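Local coordinates for protein fatty acid amide hydrolase (Candida albicans, PDB 6KVR) that probably hydrolyses amides of monocarboxylic acids to the free carboxylate and ammonium, as a member of the amidase signature family, at residues 219-224 with 473-478; 50-53 with 59-62; 453-456 with 462-465; 485-490 with 542-547. One frame throughout, in Å; residues are numbered along the deposited sequence.

Interaction 1 (219-224 with 473-478)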
loop_
_atom_site.group_PDB
_atom_site.type_symbol
_atom_site.label_atom_id
_atom_site.label_comp_id
_atom_site.label_asym_id
_atom_site.label_seq_id
_atom_site.Cartn_x
_atom_site.Cartn_y
_atom_site.Cartn_z
ATOM N N LEU A 219 13.644 12.905 -30.699
ATOM C CA LEU A 219 13.110 13.854 -29.727
ATOM C C LEU A 219 11.675 14.246 -30.054
ATOM O O LEU A 219 11.293 14.372 -31.222
ATOM C CB LEU A 219 13.961 15.130 -29.671
ATOM C CG LEU A 219 15.454 14.993 -29.424
ATOM C CD1 LEU A 219 16.200 16.286 -29.809
ATOM C CD2 LEU A 219 15.711 14.596 -27.961
ATOM N N THR A 220 10.891 14.472 -29.007
ATOM C CA THR A 220 9.537 15.014 -29.130
ATOM C C THR A 220 9.543 16.462 -28.657
ATOM O O THR A 220 10.168 16.778 -27.643
ATOM C CB THR A 220 8.544 14.163 -28.325
ATOM O OG1 THR A 220 8.527 12.841 -28.881
ATOM C CG2 THR A 220 7.113 14.747 -28.336
ATOM N N LYS A 221 8.862 17.348 -29.388
ATOM C CA LYS A 221 9.000 18.787 -29.182
ATOM C C LYS A 221 7.732 19.414 -28.608
ATOM O O LYS A 221 6.628 18.887 -28.761
ATOM C CB LYS A 221 9.367 19.490 -30.501
ATOM C CG LYS A 221 10.799 19.219 -30.963
ATOM C CD LYS A 221 11.823 19.615 -29.879
ATOM C CE LYS A 221 13.229 19.721 -30.476
ATOM N NZ LYS A 221 14.182 20.361 -29.542
ATOM N N ASN A 222 7.908 20.590 -27.987
ATOM C CA ASN A 222 6.796 21.302 -27.334
ATOM C C ASN A 222 5.874 21.947 -28.362
ATOM O O ASN A 222 6.345 22.668 -29.242
ATOM C CB ASN A 222 7.337 22.381 -26.392
ATOM C CG ASN A 222 6.276 22.935 -25.456
ATOM O OD1 ASN A 222 5.182 23.346 -25.883
ATOM N ND2 ASN A 222 6.593 22.954 -24.168
ATOM N N PRO A 223 4.560 21.731 -28.280
ATOM C CA PRO A 223 3.675 22.281 -29.320
ATOM C C PRO A 223 3.503 23.806 -29.267
ATOM O O PRO A 223 3.021 24.383 -30.247
ATOM C CB PRO A 223 2.346 21.542 -29.072
ATOM C CG PRO A 223 2.368 21.183 -27.629
ATOM C CD PRO A 223 3.826 20.912 -27.292
ATOM N N PHE A 224 3.877 24.480 -28.177
ATOM C CA PHE A 224 3.784 25.937 -28.090
ATOM C C PHE A 224 5.087 26.642 -28.445
ATOM O O PHE A 224 5.099 27.872 -28.585
ATOM C CB PHE A 224 3.345 26.356 -26.677
ATOM C CG PHE A 224 1.903 26.053 -26.381
ATOM C CD1 PHE A 224 0.908 26.975 -26.686
ATOM C CD2 PHE A 224 1.539 24.836 -25.814
ATOM C CE1 PHE A 224 -0.433 26.691 -26.415
ATOM C CE2 PHE A 224 0.209 24.541 -25.546
ATOM C CZ PHE A 224 -0.779 25.472 -25.846
ATOM N N PRO A 473 12.169 22.831 -20.648
ATOM C CA PRO A 473 13.606 22.966 -20.892
ATOM C C PRO A 473 13.950 22.737 -22.362
ATOM O O PRO A 473 13.147 22.263 -23.162
ATOM C CB PRO A 473 14.200 21.865 -20.013
ATOM C CG PRO A 473 13.192 20.777 -20.133
ATOM C CD PRO A 473 11.822 21.486 -20.158
ATOM N N HIS A 474 15.175 23.093 -22.715
ATOM C CA HIS A 474 15.687 22.667 -24.008
ATOM C C HIS A 474 15.888 21.154 -23.998
ATOM O O HIS A 474 16.143 20.555 -22.952
ATOM C CB HIS A 474 17.001 23.375 -24.324
ATOM C CG HIS A 474 16.853 24.848 -24.532
ATOM N ND1 HIS A 474 17.916 25.722 -24.456
ATOM C CD2 HIS A 474 15.767 25.601 -24.831
ATOM C CE1 HIS A 474 17.490 26.950 -24.691
ATOM N NE2 HIS A 474 16.187 26.905 -24.918
ATOM N N SER A 475 15.786 20.538 -25.176
ATOM C CA SER A 475 15.940 19.091 -25.263
ATOM C C SER A 475 17.255 18.642 -24.638
ATOM O O SER A 475 18.301 19.275 -24.817
ATOM C CB SER A 475 15.847 18.634 -26.720
ATOM O OG SER A 475 14.560 18.970 -27.235
ATOM N N GLU A 476 17.175 17.567 -23.849
ATOM C CA GLU A 476 18.329 16.915 -23.233
ATOM C C GLU A 476 19.045 17.824 -22.233
ATOM O O GLU A 476 20.221 17.602 -21.916
ATOM C CB GLU A 476 19.310 16.406 -24.298
ATOM C CG GLU A 476 18.675 15.547 -25.406
ATOM C CD GLU A 476 19.702 14.705 -26.182
ATOM O OE1 GLU A 476 20.091 13.589 -25.733
ATOM O OE2 GLU A 476 20.131 15.180 -27.258
ATOM N N GLU A 477 18.346 18.823 -21.694
ATOM C CA GLU A 477 18.944 19.801 -20.780
ATOM C C GLU A 477 18.038 20.038 -19.574
ATOM O O GLU A 477 17.769 21.176 -19.180
ATOM C CB GLU A 477 19.247 21.113 -21.520
ATOM C CG GLU A 477 20.510 21.033 -22.387
ATOM C CD GLU A 477 20.933 22.376 -22.967
ATOM O OE1 GLU A 477 21.499 23.205 -22.221
ATOM O OE2 GLU A 477 20.738 22.574 -24.189
ATOM N N VAL A 478 17.546 18.959 -18.967
ATOM C CA VAL A 478 16.769 19.069 -17.741
ATOM C C VAL A 478 17.282 18.021 -16.758
ATOM O O VAL A 478 17.239 16.817 -17.041
ATOM C CB VAL A 478 15.252 18.939 -17.991
ATOM C CG1 VAL A 478 14.915 17.738 -18.884
ATOM C CG2 VAL A 478 14.491 18.897 -16.685
HETATM O O HOH W 1 12.806 17.042 -26.568
#
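The hydroxyl OG of Ser-475 is used in both directions. It accepts a bond of 2.7 Å from NZ of Lys-221, and it gives its own proton to a water 2.7 Å away. That water in turn donates to the backbone O of Thr-220 over 2.9 Å, so one serine oxygen is tied to the 219-224 segment twice, directly through an ammonium group and indirectly through a bridging solvent molecule. A bend at the second torsion of Lys-221 (chi2 -56°) turns the otherwise extended chain toward the serine. Its NZ has a second partner in O of Leu-227.

Beside this polar cluster lies a small apolar one, in which the two methyls of Leu-219 divide their work. CD1 rests 3.9 Å from CB of Ser-475, while CD2 is 4.0 Å from CG of Glu-476, the side chains of Leu-219 and Glu-476 crossing at roughly a right angle. Ser-475 and Glu-476 are the central pair of a type II turn from His-474 to Glu-477, and Glu-476 takes up the positive phi (64°) expected at its second corner. The closing bond, Glu-477 N to His-474 O, is weak, but N of Glu-476 is also held by Asp-211 and its O by Lys-417.

The contact joins a turn to a largely irregular segment through a lysine-serine-water link and a leucine packed beside it, away from the annotated sites. A buried lysine shares its charge between a hydroxyl and a carbonyl, which probably polarises the serine O-H toward the water.

Interaction 2 (50-53 with 59-62)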
loop_
_atom_site.group_PDB
_atom_site.type_symbol
_atom_site.label_atom_id
_atom_site.label_comp_id
_atom_site.label_asym_id
_atom_site.label_seq_id
_atom_site.Cartn_x
_atom_site.Cartn_y
_atom_site.Cartn_z
ATOM N N LEU A 50 4.925 21.615 -44.679
ATOM C CA LEU A 50 5.372 22.462 -43.583
ATOM C C LEU A 50 5.796 23.843 -44.097
ATOM O O LEU A 50 6.281 23.978 -45.226
ATOM C CB LEU A 50 6.526 21.793 -42.841
ATOM C CG LEU A 50 6.132 20.559 -42.014
ATOM C CD1 LEU A 50 7.352 19.897 -41.369
ATOM C CD2 LEU A 50 5.106 20.945 -40.959
ATOM N N PRO A 51 5.598 24.891 -43.295
ATOM C CA PRO A 51 5.990 26.235 -43.748
ATOM C C PRO A 51 7.485 26.380 -43.984
ATOM O O PRO A 51 7.890 27.146 -44.865
ATOM C CB PRO A 51 5.492 27.148 -42.615
ATOM C CG PRO A 51 5.275 26.243 -41.435
ATOM C CD PRO A 51 4.865 24.925 -42.017
ATOM N N LYS A 52 8.312 25.680 -43.219
ATOM C CA LYS A 52 9.744 25.535 -43.445
ATOM C C LYS A 52 10.120 24.115 -43.044
ATOM O O LYS A 52 9.319 23.431 -42.391
ATOM C CB LYS A 52 10.569 26.537 -42.629
ATOM C CG LYS A 52 10.183 28.001 -42.712
ATOM C CD LYS A 52 11.405 28.857 -42.337
ATOM C CE LYS A 52 11.027 30.177 -41.677
ATOM N NZ LYS A 52 10.172 29.962 -40.476
ATOM N N PRO A 53 11.305 23.627 -43.417
ATOM C CA PRO A 53 11.771 22.345 -42.879
ATOM C C PRO A 53 11.662 22.327 -41.358
ATOM O O PRO A 53 11.772 23.367 -40.699
ATOM C CB PRO A 53 13.227 22.280 -43.349
ATOM C CG PRO A 53 13.203 23.027 -44.660
ATOM C CD PRO A 53 12.218 24.154 -44.450
ATOM N N LYS A 59 14.553 25.733 -34.803
ATOM C CA LYS A 59 15.450 26.844 -34.477
ATOM C C LYS A 59 14.675 28.122 -34.206
ATOM O O LYS A 59 15.085 28.934 -33.372
ATOM C CB LYS A 59 16.460 27.079 -35.598
ATOM C CG LYS A 59 17.699 26.206 -35.508
ATOM C CD LYS A 59 18.572 26.315 -36.758
ATOM C CE LYS A 59 19.767 25.363 -36.666
ATOM N NZ LYS A 59 19.674 24.244 -37.659
ATOM N N ASP A 60 13.535 28.285 -34.863
ATOM C CA ASP A 60 12.743 29.500 -34.836
ATOM C C ASP A 60 11.796 29.588 -33.649
ATOM O O ASP A 60 11.070 30.583 -33.534
ATOM C CB ASP A 60 11.942 29.585 -36.128
ATOM C CG ASP A 60 12.687 30.320 -37.218
ATOM O OD1 ASP A 60 12.056 31.138 -37.922
ATOM O OD2 ASP A 60 13.913 30.089 -37.356
ATOM N N GLN A 61 11.769 28.580 -32.774
ATOM C CA GLN A 61 10.819 28.558 -31.660
ATOM C C GLN A 61 9.390 28.668 -32.186
ATOM O O GLN A 61 8.566 29.402 -31.648
ATOM C CB GLN A 61 11.122 29.667 -30.650
ATOM C CG GLN A 61 12.551 29.604 -30.134
ATOM C CD GLN A 61 12.844 30.595 -29.016
ATOM O OE1 GLN A 61 12.287 30.506 -27.915
ATOM N NE2 GLN A 61 13.743 31.544 -29.293
ATOM N N PHE A 62 9.122 27.965 -33.284
ATOM C CA PHE A 62 7.806 27.955 -33.907
ATOM C C PHE A 62 6.735 27.537 -32.898
ATOM O O PHE A 62 6.911 26.562 -32.164
ATOM C CB PHE A 62 7.854 26.995 -35.106
ATOM C CG PHE A 62 6.640 27.038 -35.994
ATOM C CD1 PHE A 62 6.497 28.025 -36.950
ATOM C CD2 PHE A 62 5.658 26.061 -35.894
ATOM C CE1 PHE A 62 5.383 28.051 -37.784
ATOM C CE2 PHE A 62 4.545 26.085 -36.716
ATOM C CZ PHE A 62 4.408 27.084 -37.665
#
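Lys-52 and Asp-60 face each other from the two ends of the short helix 54-59, their CA atoms 9.9 Å apart, the closest CA pair of the two segments. Pro-53 occupies the N-cap position at the start of that helix. At its far end Gln-61 leaves the helical region with a positive phi (57°) and closes a Schellman motif, after which Phe-62 points its CB toward the 50-53 segment.

Two separate side-chain pairs bridge the gap. In the first, NZ of Lys-52 forms a salt bridge with OD1 of Asp-60; at 3.4 Å its hydrogen bond is weak. The lysine curls to get there, bending in its third and fourth torsions, and the two side chains meet at about a right angle. In the second, CG of Pro-51 approaches CZ of Phe-62 at 4.0 Å, with the neighbouring CE1 only slightly farther away; the pyrrolidine comes in aslant to the ring. Phe-62 reaches it because its CG is turned anti to the backbone N (chi1 -170°). Leu-57, on the helix in between, touches Pro-51, Lys-52 and Phe-62, and the phenyl ring also meets that of Tyr-67.

The ion pair and the apolar touch together link the residues on either side of helix 54-59 at the protein surface. With both charged residues exposed, solvent would be expected to screen the attraction, and the long, weak bond suggests a modest ion pair beside the apolar touch.

Interaction 3 (453-456 with 462-465)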
loop_
_atom_site.group_PDB
_atom_site.type_symbol
_atom_site.label_atom_id
_atom_site.label_comp_id
_atom_site.label_asym_id
_atom_site.label_seq_id
_atom_site.Cartn_x
_atom_site.Cartn_y
_atom_site.Cartn_z
ATOM N N ASP A 453 1.359 15.750 9.085
ATOM C CA ASP A 453 1.126 16.456 10.340
ATOM C C ASP A 453 1.078 17.961 10.127
ATOM O O ASP A 453 0.379 18.670 10.858
ATOM C CB ASP A 453 2.232 16.147 11.342
ATOM C CG ASP A 453 2.142 14.740 11.901
ATOM O OD1 ASP A 453 1.091 14.079 11.729
ATOM O OD2 ASP A 453 3.130 14.297 12.524
ATOM N N PHE A 454 1.850 18.470 9.162
ATOM C CA PHE A 454 1.818 19.897 8.867
ATOM C C PHE A 454 0.440 20.319 8.377
ATOM O O PHE A 454 -0.133 21.292 8.878
ATOM C CB PHE A 454 2.880 20.260 7.828
ATOM C CG PHE A 454 2.651 21.608 7.179
ATOM C CD1 PHE A 454 2.901 22.782 7.879
ATOM C CD2 PHE A 454 2.175 21.698 5.888
ATOM C CE1 PHE A 454 2.692 24.027 7.299
ATOM C CE2 PHE A 454 1.969 22.942 5.289
ATOM C CZ PHE A 454 2.230 24.112 6.002
HETATM N N MSE A 455 -0.111 19.598 7.403
HETATM C CA MSE A 455 -1.416 19.949 6.868
HETATM C C MSE A 455 -2.601 19.642 7.797
HETATM O O MSE A 455 -3.610 20.348 7.748
HETATM C CB MSE A 455 -1.644 19.268 5.513
HETATM C CG MSE A 455 -0.578 19.613 4.467
HETATM SE SE MSE A 455 -0.768 18.615 2.821
HETATM C CE MSE A 455 -2.401 19.479 2.188
ATOM N N VAL A 456 -2.491 18.587 8.611
ATOM C CA VAL A 456 -3.537 18.284 9.582
ATOM C C VAL A 456 -3.552 19.336 10.686
ATOM O O VAL A 456 -4.571 19.991 10.919
ATOM C CB VAL A 456 -3.346 16.866 10.155
ATOM C CG1 VAL A 456 -4.252 16.634 11.385
ATOM C CG2 VAL A 456 -3.608 15.821 9.080
ATOM N N PHE A 462 -4.323 22.476 0.786
ATOM C CA PHE A 462 -3.490 22.149 -0.374
ATOM C C PHE A 462 -2.160 22.876 -0.313
ATOM O O PHE A 462 -2.010 23.896 0.361
ATOM C CB PHE A 462 -4.180 22.494 -1.695
ATOM C CG PHE A 462 -5.553 21.913 -1.815
ATOM C CD1 PHE A 462 -5.727 20.568 -2.125
ATOM C CD2 PHE A 462 -6.673 22.696 -1.588
ATOM C CE1 PHE A 462 -7.001 20.017 -2.220
ATOM C CE2 PHE A 462 -7.953 22.148 -1.678
ATOM C CZ PHE A 462 -8.114 20.803 -1.997
ATOM N N ILE A 463 -1.186 22.334 -1.041
ATOM C CA ILE A 463 0.124 22.956 -1.199
ATOM C C ILE A 463 0.284 23.332 -2.665
ATOM O O ILE A 463 0.049 22.507 -3.562
ATOM C CB ILE A 463 1.246 22.025 -0.703
ATOM C CG1 ILE A 463 0.978 21.639 0.757
ATOM C CG2 ILE A 463 2.616 22.703 -0.789
ATOM C CD1 ILE A 463 1.970 20.672 1.341
ATOM N N LEU A 464 0.615 24.593 -2.911
ATOM C CA LEU A 464 0.812 25.124 -4.252
ATOM C C LEU A 464 2.303 25.353 -4.438
ATOM O O LEU A 464 2.960 25.907 -3.547
ATOM C CB LEU A 464 0.040 26.426 -4.450
ATOM C CG LEU A 464 0.170 27.160 -5.793
ATOM C CD1 LEU A 464 -0.340 26.300 -6.933
ATOM C CD2 LEU A 464 -0.584 28.497 -5.771
ATOM N N SER A 465 2.841 24.915 -5.572
ATOM C CA SER A 465 4.287 24.917 -5.736
ATOM C C SER A 465 4.615 24.884 -7.227
ATOM O O SER A 465 3.760 24.521 -8.044
ATOM C CB SER A 465 4.917 23.714 -5.015
ATOM O OG SER A 465 4.599 22.527 -5.716
#
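A helix-to-strand connection of the amidase core is packed here: the last turn of helix 434-457 lies against the beginning of strand 462-466 in the central mixed sheet, with Met-455, present as selenomethionine, packed between them. Its SE sits 3.7 Å from CD1 of Ile-463, the end of the longer isoleucine branch, and 4.1 Å from CG1 behind it, the two chains meeting at a slant. Beyond the selenium the chain bends (chi3 70°), which turns the methyl toward the strand backbone: CE comes within 3.8 Å of N and 3.9 Å of CA of Phe-462. One residue thus covers both a side chain and the main chain at the strand's start.

The Phe-462 side chain itself points the other way, into helix 552-565, so successive strand residues serve opposite faces of the sheet. On the helix, Asp-453 and Val-456 pack on Glu-321 of the second subunit, placing the outer side of this turn at the dimer contact.

No hydrogen bond joins the two segments. The cohesion is dispersive, between the methionine side chain, whose selenium stands in for sulfur, and a buried aliphatic branch, and carries no strong directional preference.

Interaction 4 (485-490 with 542-547)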
loop_
_atom_site.group_PDB
_atom_site.type_symbol
_atom_site.label_atom_id
_atom_site.label_comp_id
_atom_site.label_asym_id
_atom_site.label_seq_id
_atom_site.Cartn_x
_atom_site.Cartn_y
_atom_site.Cartn_z
ATOM N N SER A 485 9.654 15.321 -7.793
ATOM C CA SER A 485 9.984 14.078 -7.114
ATOM C C SER A 485 9.622 14.121 -5.635
ATOM O O SER A 485 9.431 13.061 -5.033
ATOM C CB SER A 485 11.469 13.744 -7.295
ATOM O OG SER A 485 12.297 14.666 -6.613
ATOM N N LEU A 486 9.503 15.316 -5.048
ATOM C CA LEU A 486 9.072 15.424 -3.653
ATOM C C LEU A 486 7.720 14.752 -3.436
ATOM O O LEU A 486 7.526 14.021 -2.457
ATOM C CB LEU A 486 8.999 16.895 -3.239
ATOM C CG LEU A 486 8.405 17.177 -1.859
ATOM C CD1 LEU A 486 9.287 16.570 -0.756
ATOM C CD2 LEU A 486 8.129 18.692 -1.628
ATOM N N TRP A 487 6.765 14.998 -4.329
ATOM C CA TRP A 487 5.446 14.404 -4.161
ATOM C C TRP A 487 5.403 12.922 -4.538
ATOM O O TRP A 487 4.412 12.247 -4.218
ATOM C CB TRP A 487 4.412 15.223 -4.956
ATOM C CG TRP A 487 4.610 16.679 -4.639
ATOM C CD1 TRP A 487 5.083 17.639 -5.475
ATOM C CD2 TRP A 487 4.406 17.325 -3.360
ATOM N NE1 TRP A 487 5.163 18.844 -4.815
ATOM C CE2 TRP A 487 4.760 18.677 -3.515
ATOM C CE3 TRP A 487 3.950 16.890 -2.110
ATOM C CZ2 TRP A 487 4.678 19.603 -2.467
ATOM C CZ3 TRP A 487 3.861 17.819 -1.065
ATOM C CH2 TRP A 487 4.232 19.154 -1.251
ATOM N N ASN A 488 6.457 12.389 -5.169
ATOM C CA ASN A 488 6.515 10.941 -5.353
ATOM C C ASN A 488 6.938 10.235 -4.073
ATOM O O ASN A 488 6.368 9.196 -3.721
ATOM C CB ASN A 488 7.474 10.575 -6.480
ATOM C CG ASN A 488 6.990 11.069 -7.828
ATOM O OD1 ASN A 488 7.502 12.051 -8.352
ATOM N ND2 ASN A 488 5.980 10.409 -8.377
ATOM N N ILE A 489 7.929 10.774 -3.361
ATOM C CA ILE A 489 8.342 10.089 -2.142
ATOM C C ILE A 489 7.291 10.285 -1.050
ATOM O O ILE A 489 7.040 9.372 -0.267
ATOM C CB ILE A 489 9.762 10.521 -1.696
ATOM C CG1 ILE A 489 10.227 9.652 -0.532
ATOM C CG2 ILE A 489 9.818 11.996 -1.285
ATOM C CD1 ILE A 489 11.647 9.971 -0.035
ATOM N N LEU A 490 6.629 11.446 -1.002
ATOM C CA LEU A 490 5.521 11.617 -0.057
ATOM C C LEU A 490 4.259 10.887 -0.501
ATOM O O LEU A 490 3.406 10.588 0.345
ATOM C CB LEU A 490 5.198 13.102 0.140
ATOM C CG LEU A 490 6.315 14.007 0.687
ATOM C CD1 LEU A 490 5.907 15.492 0.689
ATOM C CD2 LEU A 490 6.757 13.573 2.078
ATOM N N GLY A 542 2.836 25.965 -15.908
ATOM C CA GLY A 542 1.910 25.145 -15.138
ATOM C C GLY A 542 2.441 24.946 -13.734
ATOM O O GLY A 542 3.653 24.829 -13.540
ATOM N N LEU A 543 1.534 24.900 -12.765
ATOM C CA LEU A 543 1.897 24.790 -11.358
ATOM C C LEU A 543 1.255 23.545 -10.754
ATOM O O LEU A 543 0.336 22.958 -11.333
ATOM C CB LEU A 543 1.459 26.045 -10.586
ATOM C CG LEU A 543 2.045 27.416 -10.941
ATOM C CD1 LEU A 543 1.333 28.502 -10.137
ATOM C CD2 LEU A 543 3.560 27.484 -10.699
ATOM N N GLN A 544 1.714 23.163 -9.560
ATOM C CA GLN A 544 1.241 21.959 -8.891
ATOM C C GLN A 544 0.373 22.290 -7.682
ATOM O O GLN A 544 0.714 23.161 -6.874
ATOM C CB GLN A 544 2.404 21.085 -8.429
ATOM C CG GLN A 544 3.196 20.513 -9.563
ATOM C CD GLN A 544 4.218 19.528 -9.054
ATOM O OE1 GLN A 544 4.099 18.330 -9.297
ATOM N NE2 GLN A 544 5.205 20.019 -8.307
ATOM N N LEU A 545 -0.726 21.553 -7.552
ATOM C CA LEU A 545 -1.594 21.573 -6.376
ATOM C C LEU A 545 -1.620 20.172 -5.760
ATOM O O LEU A 545 -2.142 19.228 -6.363
ATOM C CB LEU A 545 -2.992 22.043 -6.765
ATOM C CG LEU A 545 -3.933 22.482 -5.639
ATOM C CD1 LEU A 545 -3.626 23.891 -5.142
ATOM C CD2 LEU A 545 -5.350 22.398 -6.167
ATOM N N SER A 546 -1.056 20.033 -4.563
ATOM C CA SER A 546 -0.972 18.755 -3.865
ATOM C C SER A 546 -1.919 18.714 -2.667
ATOM O O SER A 546 -1.989 19.670 -1.890
ATOM C CB SER A 546 0.452 18.498 -3.372
ATOM O OG SER A 546 1.374 18.696 -4.415
ATOM N N GLY A 547 -2.620 17.588 -2.500
ATOM C CA GLY A 547 -3.472 17.355 -1.359
ATOM C C GLY A 547 -2.966 16.222 -0.481
ATOM O O GLY A 547 -1.971 15.567 -0.777
#
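Trp-487 of helix 482-490 lays its indole over Ser-546 of strand 540-546, and this is the tight half of the contact. OG of the serine stands 3.4 Å above the ring plane, over the centre of the indole. CB follows over the six-membered ring, 4.0 Å from its centroid and only 9° off the normal, a CH-pi interaction in full face geometry. The torsion of Ser-546 (chi1 -50°) puts OG anti to the carbonyl carbon, where it can lie over the ring and still bond to OG1 of Thr-494. On the opposite face CD2 of Leu-486, a neighbour on the same helix, sits 3.7 Å above the plane and toward the rim, so the indole is sandwiched.

The looser half is at the ring's edge. NE2 of Gln-544 lies near the indole plane, 3.7 Å from NE1 and equally far from CD1, with the amide turned 75° against the ring. No bond joins these two nitrogens; the amide spends itself on other partners, NE2 on the carbonyls of Pro-466 and Tyr-483 and OE1 on NE of Arg-259. Even this side is buried, so looseness here means van der Waals spacing, not access to solvent.

The Gln-544 side chain comes about 6 Å from Gly-256, which puts this edge near the predicted substrate-binding segment, though about 11 Å (side chain to side chain) from Ser-257, the predicted acyl-ester residue. Chemically, an aromatic face rests on a serine, while the buried polar atoms of Gln-544 and Ser-546 find their hydrogen bonds outside the pair.

In the fold
Interactions 3 and 4 touch each other. Their centres are 10 Å apart, and they meet where strands 462-466 and 540-546 lie side by side, probably hydrogen-bonded through Ser-465 O to Gln-544 N and Ile-463 O to Ser-546 N. Helices 434-457 and 482-490 thus pack on adjoining strands of the mixed sheet. Interaction 1 lies about 22 Å, centre to centre, from interaction 4, and interaction 2 is peripheral, with its centre about 15 Å from that of interaction 1 and about 43 Å from that of interaction 3, on the other side of the chain's centre. Along the sequence interaction 2 closes first; the long loop of interaction 1 then encloses interaction 3, and interaction 4 follows, so short and long closures combine in one chain.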